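Local coordinates for protein inositol dehydrogenase (Lactobacillus casei, PDB 4MKX) that is a scyllo-inositol dehydrogenase of the Gfo/Idh/MocA family, an oxidoreductase that probably uses NAD to oxidise its inositol substrate, at residues E98-L101 with H106-S109. Numbering follows the deposited sequence.
Sequences ESAL and HVFS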
# COMPACT_ATOMS: atom_id res chain seq x y z
N GLU A 98 -24.41 -17.19 -36.16
CA GLU A 98 -24.58 -17.66 -37.54
C GLU A 98 -25.68 -16.91 -38.28
O GLU A 98 -25.50 -16.49 -39.42
CB GLU A 98 -24.83 -19.17 -37.57
CG GLU A 98 -23.60 -19.99 -37.21
CD GLU A 98 -23.85 -21.48 -37.26
OE1 GLU A 98 -24.87 -21.90 -37.84
OE2 GLU A 98 -23.03 -22.23 -36.70
N SER A 99 -26.83 -16.76 -37.63
CA SER A 99 -27.95 -16.07 -38.23
C SER A 99 -27.63 -14.61 -38.55
O SER A 99 -27.98 -14.11 -39.62
CB SER A 99 -29.15 -16.12 -37.30
OG SER A 99 -30.13 -15.18 -37.72
N ALA A 100 -26.95 -13.94 -37.62
CA ALA A 100 -26.63 -12.54 -37.85
C ALA A 100 -25.67 -12.37 -39.02
O ALA A 100 -25.84 -11.48 -39.85
CB ALA A 100 -26.03 -11.92 -36.59
N LEU A 101 -24.68 -13.25 -39.11
CA LEU A 101 -23.69 -13.18 -40.18
C LEU A 101 -24.35 -13.49 -41.52
O LEU A 101 -24.05 -12.84 -42.53
CB LEU A 101 -22.52 -14.13 -39.92
CG LEU A 101 -21.58 -13.71 -38.80
CD1 LEU A 101 -20.49 -14.77 -38.61
CD2 LEU A 101 -20.96 -12.36 -39.09
N HIS A 106 -22.69 -7.27 -38.78
CA HIS A 106 -21.48 -7.38 -37.96
C HIS A 106 -21.86 -7.89 -36.59
O HIS A 106 -22.97 -7.63 -36.11
CB HIS A 106 -20.81 -6.01 -37.84
CG HIS A 106 -20.42 -5.41 -39.16
ND1 HIS A 106 -19.24 -5.73 -39.80
CD2 HIS A 106 -21.04 -4.50 -39.95
CE1 HIS A 106 -19.16 -5.06 -40.93
NE2 HIS A 106 -20.24 -4.30 -41.04
N VAL A 107 -20.96 -8.63 -35.95
CA VAL A 107 -21.33 -9.32 -34.72
C VAL A 107 -20.37 -9.09 -33.56
O VAL A 107 -19.16 -9.32 -33.69
CB VAL A 107 -21.42 -10.85 -34.95
CG1 VAL A 107 -21.70 -11.56 -33.63
CG2 VAL A 107 -22.50 -11.16 -35.98
N PHE A 108 -20.91 -8.59 -32.45
CA PHE A 108 -20.22 -8.65 -31.17
C PHE A 108 -20.93 -9.73 -30.35
O PHE A 108 -22.15 -9.68 -30.19
CB PHE A 108 -20.33 -7.31 -30.44
CG PHE A 108 -19.73 -7.31 -29.05
CD1 PHE A 108 -20.46 -7.78 -27.96
CD2 PHE A 108 -18.45 -6.82 -28.84
CE1 PHE A 108 -19.91 -7.78 -26.67
CE2 PHE A 108 -17.89 -6.81 -27.55
CZ PHE A 108 -18.63 -7.29 -26.47
N SER A 109 -20.17 -10.67 -29.81
CA SER A 109 -20.79 -11.68 -28.96
C SER A 109 -20.12 -11.68 -27.60
O SER A 109 -18.91 -11.63 -27.52
CB SER A 109 -20.65 -13.06 -29.59
OG SER A 109 -21.17 -14.06 -28.74
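Where the last turn of helix 93-102 passes over the start of strand 106-109, Ala100 and Leu101 meet Val107, with the CA atoms of Ala100 and Val107 6.9 Å apart and those of Leu101 and His106 6.6 Å apart. At such a spacing the two backbones meet through side chains, and both apolar contacts run through one methyl group, Val107 CG2. It reaches the helix and is shared by two residues: it lies 3.7 Å from Ala100 CB and equally 3.7 Å from Leu101 CD2. The valine points CG2 this way because that branch stands anti to its own carbonyl carbon, while CG1 is anti to the backbone N (chi1 175°). Ala100 meets that methyl with a CB directed at the strand; Leu101 starts off to the side but swings its CD2 end inward, its side chain crossing that of Val107 at about a right angle. Val84 of the adjacent strand touches both Ala100 and Val107, and Ile97, one turn earlier on the helix, also packs on Val107. This buried apolar seam, between helix and following strand, belongs to the beta-alpha-beta unit of strand 83-86, helix 93-102 and strand 106-109, a building block of the Rossmann fold.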